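Local coordinates for protein dTDP Sugar Isomerase (Desulfovibrio desulfuricans subsp. desulfuricans str. G20, PDB 3EJK) that probably catalyses the 3,5-epimerisation of dTDP-4-dehydro-6-deoxy-glucose to dTDP-4-dehydro-rhamnose, on a cupin-type beta fold, at residues A[66-71]-A[159-164]; A[86-91]-A[100-105]. All blocks are in the same frame, centred on the assembly; numbering follows the deposited sequence. Where two conformers were deposited one is given.

Interaction 1 (A[66-71]-A[159-164]); sequences KAWKRH and IPFSWA
The indole of Trp68 is held between two side chains of the 159-164 loop, Ile159 on one face and Trp163 on the other. Ile159 puts its CG2 methyl over the centre of the six-membered ring, 3.5 Å from the centroid and 12° off the normal, a CH-pi contact. CG2 is anti to the backbone N of Ile159, and the extended CD1 (chi2 -180°) lies by the five-membered ring, 3.5 Å from Trp68 CG. The opposite face receives Trp163 NE1, offset toward the rim and 3.3 Å from Trp68 CZ2. Ala67, joined to Trp68 by a cis peptide bond, has its CB over that same face, touching Trp163 NE1 at 3.4 Å. The two indoles meet obliquely, their planes at 46°. At the edge, near the Trp68 plane, sits the carbonyl oxygen of Phe161, and Phe161 CB packs against Trp68 CH2. Phe161 CE2 lies over the centre of one Trp163 face, 3.6 Å above its plane. The loop turns tightly here, with an inverse gamma turn centred on Pro160 and closed by a 2.7 Å bond from Phe161 N to Ile159 O. Trp68 NE1 donates to a water 3.0 Å away, which can in turn donate to Ile159 O, 3.0 Å away, though other acceptors compete for its protons; NE1 also has a weak bond to Gln154 O. The contact is therefore mainly apolar and buried, fastening the loop after strand 149-151 to strand 65-71 in the five-stranded sheet of the cupin fold, with water joining the indole N-H to the loop backbone.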
loop_
_atom_site.group_PDB
_atom_site.type_symbol
_atom_site.label_atom_id
_atom_site.label_comp_id
_atom_site.label_asym_id
_atom_site.label_seq_id
_atom_site.Cartn_x
_atom_site.Cartn_y
_atom_site.Cartn_z
ATOM N N LYS A 66 14.999 10.578 0.901
ATOM C CA LYS A 66 15.147 9.861 -0.370
ATOM C C LYS A 66 14.971 10.850 -1.507
ATOM O O LYS A 66 13.857 11.227 -1.876
ATOM C CB LYS A 66 14.157 8.707 -0.511
ATOM C CG LYS A 66 14.381 7.583 0.492
ATOM C CD LYS A 66 13.476 6.393 0.188
ATOM C CE LYS A 66 13.812 5.199 1.080
ATOM N NZ LYS A 66 13.214 3.923 0.580
ATOM N N ALA A 67 16.097 11.294 -2.034
ATOM C CA ALA A 67 16.103 12.320 -3.098
ATOM C C ALA A 67 17.385 12.198 -3.922
ATOM O O ALA A 67 18.402 11.777 -3.385
ATOM C CB ALA A 67 16.016 13.700 -2.469
ATOM N N TRP A 68 17.395 12.523 -5.213
ATOM C CA TRP A 68 16.277 12.983 -6.011
ATOM C C TRP A 68 16.076 11.985 -7.123
ATOM O O TRP A 68 17.015 11.324 -7.556
ATOM C CB TRP A 68 16.598 14.311 -6.687
ATOM C CG TRP A 68 16.797 15.466 -5.767
ATOM C CD1 TRP A 68 17.970 15.914 -5.259
ATOM C CD2 TRP A 68 15.779 16.325 -5.257
ATOM N NE1 TRP A 68 17.752 17.002 -4.448
ATOM C CE2 TRP A 68 16.410 17.271 -4.427
ATOM C CE3 TRP A 68 14.388 16.373 -5.402
ATOM C CZ2 TRP A 68 15.710 18.267 -3.779
ATOM C CZ3 TRP A 68 13.697 17.359 -4.764
ATOM C CH2 TRP A 68 14.352 18.302 -3.964
ATOM N N LYS A 69 14.845 11.900 -7.582
ATOM C CA LYS A 69 14.484 10.989 -8.670
ATOM C C LYS A 69 13.649 11.699 -9.721
ATOM O O LYS A 69 12.851 12.600 -9.421
ATOM C CB LYS A 69 13.652 9.818 -8.129
ATOM C CG LYS A 69 13.662 8.612 -9.038
ATOM C CD LYS A 69 15.125 8.182 -9.182
ATOM C CE LYS A 69 15.283 6.733 -9.418
ATOM N NZ LYS A 69 15.131 6.061 -8.128
ATOM N N ARG A 70 13.796 11.177 -10.930
ATOM C CA ARG A 70 13.089 11.624 -12.126
ATOM C C ARG A 70 12.837 10.459 -13.082
ATOM O O ARG A 70 13.698 9.604 -13.258
ATOM C CB ARG A 70 13.916 12.720 -12.851
ATOM C CG ARG A 70 13.173 13.322 -14.009
ATOM C CD ARG A 70 13.737 14.629 -14.484
ATOM N NE ARG A 70 15.016 14.490 -15.136
ATOM C CZ ARG A 70 15.606 15.481 -15.792
ATOM N NH1 ARG A 70 14.984 16.652 -15.895
ATOM N NH2 ARG A 70 16.795 15.294 -16.365
ATOM N N HIS A 71 11.643 10.417 -13.664
ATOM C CA HIS A 71 11.293 9.404 -14.682
ATOM C C HIS A 71 10.979 10.081 -16.002
ATOM O O HIS A 71 10.378 11.160 -16.027
ATOM C CB HIS A 71 10.092 8.553 -14.255
ATOM C CG HIS A 71 10.396 7.596 -13.155
ATOM N ND1 HIS A 71 10.601 6.250 -13.377
ATOM C CD2 HIS A 71 10.559 7.793 -11.827
ATOM C CE1 HIS A 71 10.869 5.661 -12.225
ATOM N NE2 HIS A 71 10.827 6.572 -11.267
ATOM N N ILE A 159 19.332 21.305 -8.237
ATOM C CA ILE A 159 17.941 21.152 -7.785
ATOM C C ILE A 159 17.816 22.082 -6.563
ATOM O O ILE A 159 18.360 21.784 -5.490
ATOM C CB ILE A 159 17.581 19.687 -7.494
ATOM C CG1 ILE A 159 17.770 18.849 -8.768
ATOM C CG2 ILE A 159 16.108 19.565 -7.015
ATOM C CD1 ILE A 159 17.432 17.368 -8.606
ATOM N N PRO A 160 17.099 23.215 -6.727
ATOM C CA PRO A 160 17.120 24.318 -5.751
ATOM C C PRO A 160 16.379 24.147 -4.446
ATOM O O PRO A 160 15.610 25.017 -4.042
ATOM C CB PRO A 160 16.548 25.482 -6.543
ATOM C CG PRO A 160 15.571 24.806 -7.441
ATOM C CD PRO A 160 16.296 23.578 -7.906
ATOM N N PHE A 161 16.634 23.020 -3.799
ATOM C CA PHE A 161 16.088 22.785 -2.471
ATOM C C PHE A 161 17.079 22.052 -1.582
ATOM O O PHE A 161 17.596 21.000 -1.942
ATOM C CB PHE A 161 14.777 21.993 -2.524
ATOM C CG PHE A 161 14.167 21.770 -1.167
ATOM C CD1 PHE A 161 13.361 22.726 -0.603
ATOM C CD2 PHE A 161 14.421 20.611 -0.451
ATOM C CE1 PHE A 161 12.802 22.536 0.661
ATOM C CE2 PHE A 161 13.875 20.413 0.809
ATOM C CZ PHE A 161 13.058 21.390 1.367
ATOM N N SER A 162 17.270 22.600 -0.390
ATOM C CA SER A 162 18.209 22.045 0.586
ATOM C C SER A 162 17.561 21.145 1.622
ATOM O O SER A 162 16.946 21.599 2.571
ATOM C CB SER A 162 18.945 23.166 1.307
ATOM O OG SER A 162 19.832 22.644 2.267
ATOM N N TRP A 163 17.737 19.854 1.444
ATOM C CA TRP A 163 17.203 18.893 2.396
ATOM C C TRP A 163 17.882 19.054 3.724
ATOM O O TRP A 163 17.298 18.802 4.767
ATOM C CB TRP A 163 17.370 17.449 1.924
ATOM C CG TRP A 163 16.351 17.109 0.954
ATOM C CD1 TRP A 163 16.516 16.920 -0.379
ATOM C CD2 TRP A 163 14.956 16.964 1.215
ATOM N NE1 TRP A 163 15.310 16.643 -0.963
ATOM C CE2 TRP A 163 14.333 16.670 -0.006
ATOM C CE3 TRP A 163 14.170 17.060 2.366
ATOM C CZ2 TRP A 163 12.965 16.474 -0.116
ATOM C CZ3 TRP A 163 12.805 16.860 2.250
ATOM C CH2 TRP A 163 12.220 16.573 1.022
ATOM N N ALA A 164 19.115 19.523 3.675
ATOM C CA ALA A 164 19.899 19.660 4.913
ATOM C C ALA A 164 19.297 20.741 5.787
ATOM O O ALA A 164 19.438 20.749 7.004
ATOM C CB ALA A 164 21.341 19.980 4.608
HETATM O O HOH W 1 19.508 19.385 -4.005
#

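Interaction 2 (A[86-91]-A[100-105]); sequences HVVLYD and GRLAQV
Tyr90 and Leu102 face each other as a non-hydrogen-bonded pair near the loop end of an antiparallel hairpin, and the tyrosine can be followed outward atom by atom. Its CB rests 3.7 Å from Leu102 CD2. CG is anti to the backbone N (chi1 169°). Farther out, CD1 passes Arg101 O and the same leucine methyl, CE1 comes 3.4 Å from Gly100 O, which lies at the ring edge, and OH ends near Gly100 CA. Leu102 CD2 also reaches back to Val88 CG1, and Val88 CG2 meets Gln104 CG, with the two chains running alongside one another in the same direction. Val87, Leu89, Ala103 and Val105 occupy the other face, where Leu89 CB and Ala103 CB are 4.0 Å apart.

The backbones illustrate regular antiparallel pairing. Val87 with Val105 and Leu89 with Ala103 each exchange two hydrogen bonds; Leu89 N to Ala103 O, for instance, is 2.7 Å. Beyond Tyr90 and Leu102 the regular register ends: Asp91 N donates to Arg101 O at 3.0 Å, while Asp91 O accepts from Gly100 N at 2.7 Å. Gly100 has a positive phi of 87°, at which a side chain would collide with the carbonyl oxygen of the residue before. The Asp91 carboxylate binds the connecting loop: OD2 is hydrogen-bonded to Thr98 OG1 and Ser96 OG, and OD1 forms a salt bridge with Arg93 NE.

Strand 102-108 is the outermost strand of its sheet within this chain, while strand 84-90 bonds on its other side to strand 123-128. The face of Val87 and Leu89 packs on Leu116 and Ile118 of strand 114-118 in the second sheet; on the opposite face, Tyr90 touches Pro160 and Gln104 touches Phe161.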
loop_
_atom_site.group_PDB
_atom_site.type_symbol
_atom_site.label_atom_id
_atom_site.label_comp_id
_atom_site.label_asym_id
_atom_site.label_seq_id
_atom_site.Cartn_x
_atom_site.Cartn_y
_atom_site.Cartn_z
ATOM N N HIS A 86 7.418 14.739 3.908
ATOM C CA HIS A 86 7.521 16.009 3.210
ATOM C C HIS A 86 8.061 15.683 1.837
ATOM O O HIS A 86 9.129 15.079 1.701
ATOM C CB HIS A 86 8.425 16.999 3.946
ATOM C CG HIS A 86 7.738 17.699 5.074
ATOM N ND1 HIS A 86 8.162 18.913 5.575
ATOM C CD2 HIS A 86 6.595 17.394 5.741
ATOM C CE1 HIS A 86 7.343 19.296 6.539
ATOM N NE2 HIS A 86 6.378 18.398 6.651
ATOM N N VAL A 87 7.279 16.031 0.825
ATOM C CA VAL A 87 7.683 15.838 -0.560
ATOM C C VAL A 87 8.028 17.180 -1.185
ATOM O O VAL A 87 7.372 18.183 -0.928
ATOM C CB VAL A 87 6.564 15.209 -1.431
ATOM C CG1 VAL A 87 7.092 14.929 -2.858
ATOM C CG2 VAL A 87 5.995 13.942 -0.799
ATOM N N VAL A 88 9.093 17.190 -1.972
ATOM C CA VAL A 88 9.440 18.367 -2.743
ATOM C C VAL A 88 9.554 17.987 -4.204
ATOM O O VAL A 88 10.184 16.993 -4.565
ATOM C CB VAL A 88 10.745 19.033 -2.302
ATOM C CG1 VAL A 88 11.105 20.157 -3.275
ATOM C CG2 VAL A 88 10.655 19.558 -0.860
ATOM N N LEU A 89 8.922 18.805 -5.035
ATOM C CA LEU A 89 8.926 18.619 -6.490
ATOM C C LEU A 89 9.655 19.793 -7.109
ATOM O O LEU A 89 9.536 20.909 -6.645
ATOM C CB LEU A 89 7.491 18.564 -7.051
ATOM C CG LEU A 89 6.519 17.538 -6.445
ATOM C CD1 LEU A 89 5.251 17.501 -7.304
ATOM C CD2 LEU A 89 7.163 16.198 -6.407
ATOM N N TYR A 90 10.462 19.496 -8.121
ATOM C CA TYR A 90 11.224 20.510 -8.866
ATOM C C TYR A 90 11.057 20.328 -10.362
ATOM O O TYR A 90 11.381 19.281 -10.921
ATOM C CB TYR A 90 12.703 20.489 -8.518
ATOM C CG TYR A 90 13.497 21.351 -9.472
ATOM C CD1 TYR A 90 13.289 22.720 -9.527
ATOM C CD2 TYR A 90 14.439 20.792 -10.324
ATOM C CE1 TYR A 90 13.983 23.507 -10.405
ATOM C CE2 TYR A 90 15.153 21.585 -11.189
ATOM C CZ TYR A 90 14.918 22.930 -11.226
ATOM O OH TYR A 90 15.614 23.707 -12.102
ATOM N N ASP A 91 10.519 21.366 -10.983
ATOM C CA ASP A 91 10.239 21.359 -12.426
ATOM C C ASP A 91 11.460 21.732 -13.259
ATOM O O ASP A 91 11.749 22.904 -13.491
ATOM C CB ASP A 91 9.083 22.297 -12.739
ATOM C CG ASP A 91 8.501 22.069 -14.108
ATOM O OD1 ASP A 91 9.152 21.382 -14.933
ATOM O OD2 ASP A 91 7.386 22.588 -14.349
ATOM N N GLY A 100 11.459 25.574 -13.490
ATOM C CA GLY A 100 12.316 26.088 -12.429
ATOM C C GLY A 100 11.669 26.216 -11.075
ATOM O O GLY A 100 12.342 26.512 -10.101
ATOM N N ARG A 101 10.364 25.984 -11.019
ATOM C CA ARG A 101 9.612 26.088 -9.757
ATOM C C ARG A 101 9.601 24.844 -8.893
ATOM O O ARG A 101 9.790 23.728 -9.373
ATOM C CB ARG A 101 8.163 26.551 -10.039
ATOM C CG ARG A 101 8.177 27.949 -10.592
ATOM C CD ARG A 101 6.878 28.461 -11.105
ATOM N NE ARG A 101 7.145 29.677 -11.886
ATOM C CZ ARG A 101 6.243 30.366 -12.583
ATOM N NH1 ARG A 101 4.968 29.995 -12.616
ATOM N NH2 ARG A 101 6.630 31.447 -13.249
ATOM N N LEU A 102 9.393 25.086 -7.598
ATOM C CA LEU A 102 9.201 24.032 -6.588
ATOM C C LEU A 102 7.758 23.891 -6.135
ATOM O O LEU A 102 6.975 24.832 -6.143
ATOM C CB LEU A 102 10.016 24.330 -5.326
ATOM C CG LEU A 102 11.537 24.381 -5.473
ATOM C CD1 LEU A 102 12.168 24.859 -4.177
ATOM C CD2 LEU A 102 12.054 23.014 -5.879
ATOM N N ALA A 103 7.422 22.673 -5.755
ATOM C CA ALA A 103 6.141 22.401 -5.101
ATOM C C ALA A 103 6.499 21.608 -3.843
ATOM O O ALA A 103 7.291 20.670 -3.896
ATOM C CB ALA A 103 5.172 21.624 -6.012
ATOM N N GLN A 104 5.974 22.044 -2.704
ATOM C CA GLN A 104 6.208 21.355 -1.436
ATOM C C GLN A 104 4.881 20.868 -0.884
ATOM O O GLN A 104 3.908 21.603 -0.805
ATOM C CB GLN A 104 6.947 22.249 -0.448
ATOM C CG GLN A 104 8.278 22.830 -1.028
ATOM C CD GLN A 104 9.154 23.538 0.008
ATOM O OE1 GLN A 104 9.451 22.993 1.065
ATOM N NE2 GLN A 104 9.598 24.738 -0.324
ATOM N N VAL A 105 4.853 19.593 -0.538
ATOM C CA VAL A 105 3.645 18.989 -0.008
ATOM C C VAL A 105 3.954 18.075 1.165
ATOM O O VAL A 105 5.027 17.482 1.264
ATOM C CB VAL A 105 2.873 18.220 -1.124
ATOM C CG1 VAL A 105 1.861 17.277 -0.525
ATOM C CG2 VAL A 105 2.221 19.225 -2.106
#

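Overall arrangement
The two contacts lie on the same side of the chain's centre, their own centres about 9 Å apart, and both involve one five-stranded antiparallel sheet. Strand 65-71 comes first, then the hairpin of interaction 2, and finally the 159-164 loop, so interaction 2 is nested within the chain closed by interaction 1. Strand 123-128 separates strands 65-71 and 84-90 in the sheet. The loop passes over this strand, where Ile159 touches Trp123, and also touches the hairpin: Pro160 CD is 3.4 Å from Tyr90 CE1. A hairpin local in sequence thus forms one border of the sheet within this chain, and a segment from much later in the sequence covers part of one face.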